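Local coordinates for AclR protein (Streptomyces galilaeus, PDB 2GEY) that is a putative hydroxylase, of the SnoaL-like polyketide cyclase family, that probably acts in the biosynthesis of an aromatic polyketide antibiotic, at residues E64-M69 against A76-V81; S100-E105 against M123-V128. One frame throughout, in Å; residues are numbered along the deposited sequence. Where two conformers were deposited one is given.

Contact 1: E64-M69 against A76-V81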
# COMPACT_ATOMS: atom_id res chain seq x y z
N GLU A 64 -3.88 14.33 2.30
CA GLU A 64 -4.71 14.13 3.48
C GLU A 64 -4.10 13.01 4.31
O GLU A 64 -3.95 11.88 3.83
CB GLU A 64 -6.14 13.75 3.11
CG GLU A 64 -7.02 13.60 4.35
CD GLU A 64 -8.40 13.07 4.06
OE1 GLU A 64 -8.72 12.79 2.89
OE2 GLU A 64 -9.18 12.91 5.04
N VAL A 65 -3.76 13.32 5.56
CA VAL A 65 -3.21 12.30 6.46
C VAL A 65 -4.38 11.50 7.05
O VAL A 65 -5.19 12.01 7.83
CB VAL A 65 -2.33 12.93 7.56
CG1 VAL A 65 -1.81 11.86 8.51
CG2 VAL A 65 -1.18 13.71 6.92
N LYS A 66 -4.48 10.25 6.63
CA LYS A 66 -5.53 9.36 7.12
C LYS A 66 -5.16 8.76 8.46
O LYS A 66 -6.03 8.47 9.31
CB LYS A 66 -5.78 8.24 6.11
CG LYS A 66 -6.15 8.70 4.70
CD LYS A 66 -7.38 9.59 4.65
CE LYS A 66 -8.64 8.88 5.05
NZ LYS A 66 -9.87 9.71 4.77
N SER A 67 -3.87 8.50 8.65
CA SER A 67 -3.38 8.00 9.92
C SER A 67 -1.91 8.35 10.09
O SER A 67 -1.17 8.47 9.13
CB SER A 67 -3.57 6.48 10.04
OG SER A 67 -2.51 5.77 9.43
N ILE A 68 -1.51 8.52 11.35
CA ILE A 68 -0.12 8.78 11.70
C ILE A 68 0.22 7.92 12.93
O ILE A 68 -0.62 7.73 13.81
CB ILE A 68 0.17 10.30 11.89
CG1 ILE A 68 1.65 10.53 12.16
CG2 ILE A 68 -0.70 10.93 12.98
CD1 ILE A 68 2.08 11.97 11.95
N MET A 69 1.41 7.35 12.93
CA MET A 69 1.83 6.45 13.98
C MET A 69 3.29 6.71 14.24
O MET A 69 4.03 7.04 13.32
CB MET A 69 1.62 5.01 13.52
CG MET A 69 1.89 3.97 14.55
SD MET A 69 1.60 2.31 13.89
CE MET A 69 -0.05 2.51 13.23
N ALA A 76 5.21 6.84 10.76
CA ALA A 76 4.58 6.39 9.51
C ALA A 76 3.26 7.13 9.30
O ALA A 76 2.47 7.30 10.24
CB ALA A 76 4.34 4.89 9.54
N LEU A 77 3.03 7.57 8.06
CA LEU A 77 1.84 8.32 7.70
C LEU A 77 1.17 7.61 6.55
O LEU A 77 1.83 7.31 5.54
CB LEU A 77 2.19 9.73 7.25
CG LEU A 77 2.88 10.59 8.31
CD1 LEU A 77 4.38 10.40 8.24
CD2 LEU A 77 2.53 12.04 8.11
N ARG A 78 -0.11 7.34 6.69
CA ARG A 78 -0.93 6.84 5.60
C ARG A 78 -1.65 8.05 5.01
O ARG A 78 -2.40 8.74 5.71
CB ARG A 78 -1.93 5.79 6.10
CG ARG A 78 -2.80 5.21 4.98
CD ARG A 78 -3.50 3.92 5.40
NE ARG A 78 -4.21 4.06 6.66
CZ ARG A 78 -5.44 4.55 6.79
NH1 ARG A 78 -6.13 4.95 5.75
NH2 ARG A 78 -5.99 4.63 7.99
N ILE A 79 -1.41 8.29 3.73
CA ILE A 79 -1.79 9.53 3.08
C ILE A 79 -2.57 9.26 1.79
O ILE A 79 -2.22 8.36 1.03
CB ILE A 79 -0.52 10.35 2.73
CG1 ILE A 79 0.18 10.79 4.02
CG2 ILE A 79 -0.86 11.55 1.85
CD1 ILE A 79 1.60 11.24 3.84
N THR A 80 -3.62 10.05 1.57
CA THR A 80 -4.33 10.07 0.31
C THR A 80 -4.02 11.39 -0.38
O THR A 80 -4.14 12.46 0.22
CB THR A 80 -5.84 9.93 0.53
OG1 THR A 80 -6.10 8.64 1.12
CG2 THR A 80 -6.61 10.05 -0.80
N VAL A 81 -3.60 11.30 -1.64
CA VAL A 81 -3.30 12.48 -2.45
C VAL A 81 -4.43 12.70 -3.43
O VAL A 81 -4.91 11.75 -4.06
CB VAL A 81 -1.98 12.33 -3.23
CG1 VAL A 81 -1.68 13.61 -4.02
CG2 VAL A 81 -0.84 11.99 -2.28
O HOH W 1 0.11 5.42 10.11
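Residues 64-69 and 76-81 pair as the two antiparallel strands of a beta hairpin, the 62-71 arm forming one outer strand of the chain's sheet. Backbone bonds set the register at both ends: Glu64 and Thr80 exchange two, Glu64 N to Thr80 O measuring 2.8 Å, and Met69 and Ala76 do the same. Midway the pairing slips by one residue. Lys66 and Ser67 both face Arg78, a classic beta bulge, and Arg78 O is gripped twice: Lys66 N lies 2.7 Å away, nearly along the C=O axis, while Ser67 N makes a longer bond of 3.3 Å to the same oxygen, in the carbonyl plane and on a lone pair. At the bulge the Lys66 side chain sets out toward the partner strand, and its CB lies over one face of the Arg78 guanidinium, 3.3 Å from NH1. The lysine bends at chi2 (-58°) and chi3 (-66°), which place CD and CE, and NZ makes a 3.3 Å salt bridge with Glu64 OE2 from above the carboxylate plane. Arg78 itself finds its main partners on the second subunit, a salt bridge to Glu106 and a cation-pi contact with Trp118. In the conformer given, Ser67 OG is hydrogen-bonded to Glu106 of the second subunit, and a water donating to it and to Ala76 O bridges the strands. On the other face, Ile68 and Leu77 lie side by side, Ile68 CD1 3.9 Å from Leu77 CD2, and Val65 CG2 comes within 4.2 Å of Leu77 CD2. Helix 3-18 covers this apolar side, Val14 touching both Val65 and Leu77.

Contact 2: S100-E105 against M123-V128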
# COMPACT_ATOMS: atom_id res chain seq x y z
N SER A 100 -6.45 10.75 -7.90
CA SER A 100 -6.08 10.40 -6.53
C SER A 100 -5.11 9.23 -6.51
O SER A 100 -5.05 8.41 -7.44
CB SER A 100 -7.33 10.06 -5.70
OG SER A 100 -7.95 8.88 -6.19
N TRP A 101 -4.34 9.15 -5.43
CA TRP A 101 -3.58 7.96 -5.13
C TRP A 101 -3.32 7.87 -3.63
O TRP A 101 -3.75 8.75 -2.87
CB TRP A 101 -2.29 7.87 -5.98
CG TRP A 101 -1.26 8.91 -5.74
CD1 TRP A 101 -0.18 8.81 -4.93
CD2 TRP A 101 -1.17 10.19 -6.38
NE1 TRP A 101 0.57 9.95 -4.99
CE2 TRP A 101 -0.01 10.81 -5.88
CE3 TRP A 101 -1.95 10.86 -7.33
CZ2 TRP A 101 0.39 12.09 -6.30
CZ3 TRP A 101 -1.56 12.12 -7.73
CH2 TRP A 101 -0.40 12.73 -7.21
N HIS A 102 -2.69 6.80 -3.21
CA HIS A 102 -2.56 6.48 -1.79
C HIS A 102 -1.16 6.03 -1.53
O HIS A 102 -0.54 5.37 -2.38
CB HIS A 102 -3.56 5.39 -1.41
CG HIS A 102 -4.96 5.68 -1.85
ND1 HIS A 102 -5.83 6.43 -1.09
CD2 HIS A 102 -5.61 5.37 -2.99
CE1 HIS A 102 -6.97 6.55 -1.74
NE2 HIS A 102 -6.87 5.92 -2.90
N LEU A 103 -0.62 6.38 -0.38
CA LEU A 103 0.73 5.96 -0.03
C LEU A 103 0.92 5.88 1.47
O LEU A 103 0.14 6.46 2.22
CB LEU A 103 1.74 6.93 -0.64
CG LEU A 103 1.55 8.41 -0.26
CD1 LEU A 103 2.46 8.79 0.88
CD2 LEU A 103 1.79 9.32 -1.45
N VAL A 104 1.95 5.16 1.88
CA VAL A 104 2.43 5.19 3.24
C VAL A 104 3.88 5.65 3.17
O VAL A 104 4.68 5.11 2.39
CB VAL A 104 2.31 3.83 3.96
CG1 VAL A 104 2.99 3.89 5.34
CG2 VAL A 104 0.85 3.44 4.10
N GLU A 105 4.22 6.65 3.97
CA GLU A 105 5.59 7.10 4.11
C GLU A 105 6.07 6.74 5.50
O GLU A 105 5.35 6.98 6.47
CB GLU A 105 5.70 8.61 3.92
CG GLU A 105 5.40 9.03 2.49
CD GLU A 105 5.69 10.47 2.22
OE1 GLU A 105 4.75 11.30 2.36
OE2 GLU A 105 6.85 10.80 1.83
N MET A 123 -0.37 3.64 -6.88
CA MET A 123 -0.78 4.54 -7.96
C MET A 123 -1.90 3.94 -8.81
O MET A 123 -2.32 4.52 -9.81
CB MET A 123 0.41 4.86 -8.85
CG MET A 123 1.55 5.55 -8.14
SD MET A 123 2.09 7.01 -9.03
CE MET A 123 1.00 8.19 -8.26
N ARG A 124 -2.43 2.78 -8.41
CA ARG A 124 -3.46 2.13 -9.22
C ARG A 124 -4.57 3.09 -9.71
O ARG A 124 -4.83 3.14 -10.91
CB ARG A 124 -4.06 0.93 -8.47
CG ARG A 124 -4.91 0.01 -9.35
CD ARG A 124 -5.95 -0.73 -8.52
NE ARG A 124 -6.97 0.18 -8.00
CZ ARG A 124 -7.99 0.66 -8.70
NH1 ARG A 124 -8.84 1.51 -8.14
NH2 ARG A 124 -8.19 0.28 -9.96
N PRO A 125 -5.20 3.88 -8.81
CA PRO A 125 -6.30 4.75 -9.25
C PRO A 125 -5.85 5.81 -10.25
O PRO A 125 -6.60 6.16 -11.17
CB PRO A 125 -6.78 5.42 -7.96
CG PRO A 125 -6.14 4.71 -6.85
CD PRO A 125 -4.91 4.05 -7.37
N LEU A 126 -4.63 6.31 -10.08
CA LEU A 126 -4.07 7.28 -11.01
C LEU A 126 -3.78 6.63 -12.36
O LEU A 126 -4.04 7.22 -13.41
CB LEU A 126 -2.79 7.89 -10.44
CG LEU A 126 -2.06 8.92 -11.32
CD1 LEU A 126 -2.97 10.10 -11.65
CD2 LEU A 126 -0.80 9.40 -10.63
N LEU A 127 -3.23 5.41 -12.32
CA LEU A 127 -2.94 4.69 -13.56
C LEU A 127 -4.20 4.44 -14.39
O LEU A 127 -4.16 4.50 -15.62
CB LEU A 127 -2.22 3.37 -13.27
CG LEU A 127 -0.81 3.51 -12.69
CD1 LEU A 127 -0.34 2.18 -12.09
CD2 LEU A 127 0.18 4.01 -13.74
N VAL A 128 -5.32 4.19 -13.71
CA VAL A 128 -6.61 4.05 -14.39
C VAL A 128 -7.01 5.38 -15.04
O VAL A 128 -7.41 5.41 -16.21
CB VAL A 128 -7.70 3.54 -13.42
CG1 VAL A 128 -9.07 3.56 -14.09
CG2 VAL A 128 -7.37 2.14 -12.96
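Strand segment 100-105 and the segment 124-128 at the start of helix 124-129 run nearly antiparallel, the axes of these short segments at 157° and 6.5 Å apart at closest. Within the two segments, residues 100-102 of the strand meet Met123, Pro125 and Leu126. Met123 stands at the N-cap position, and its O takes a backbone bond from Leu127 N. Side chains carry the contact. In the conformer given, the Met123 methyl lies over one face of the Trp101 indole: CE is 3.4 Å from the centroid of the five-membered ring and 8° off its normal, a CH-pi contact. SD is farther out, 5.0 Å from that centroid, in an oblique Met-aromatic approach. The turn at chi3 (90°) sets CE over the ring. Leu126 comes alongside, its CD2 3.8 Å from Trp101 CE3 on the six-membered part of the indole. Pro125 packs next to these two on the strand backbone, CB 3.5 Å from Ser100 O, while its CG meets the edge of the His102 imidazole near the ring plane, 4.0 Å from CD2. The imidazole's ND1 is hydrogen-bonded to Thr80 OG1, which also bonds Asp39 of the second subunit. Phe58 meets the indole too, and tetraethylene glycol, probably from the crystallisation liquor, lies against Met123, which may mark a pocket beside the indole. Ser100 O and Leu126 N are 3.4 Å apart at a poor angle for bonding. Between the two segments the contact rests mainly on dispersion and a CH-pi contact, while directional bonding begins just upstream, where Asn122 bonds the His102 backbone.

How the contacts relate
Contact 1 comes first along the chain and closes before contact 2 opens; their centres lie about 13 Å apart. They meet on one mixed sheet, where strands 74-84 and 98-110 are neighbours: Ile79 N is 2.8 Å from Leu103 O and Val81 N is 2.8 Å from Trp101 O, both probable hydrogen bonds. Contact 1 thus builds the outer hairpin, and contact 2 ties the next strand inward to the short helix that follows strand 113-122. Both also touch the second subunit, where Asp39 reaches Thr80 of one contact and His102 of the other. One face of the curved sheet of this alpha+beta barrel, the fold of the NTF2 clan, thus helps form the dimer interface.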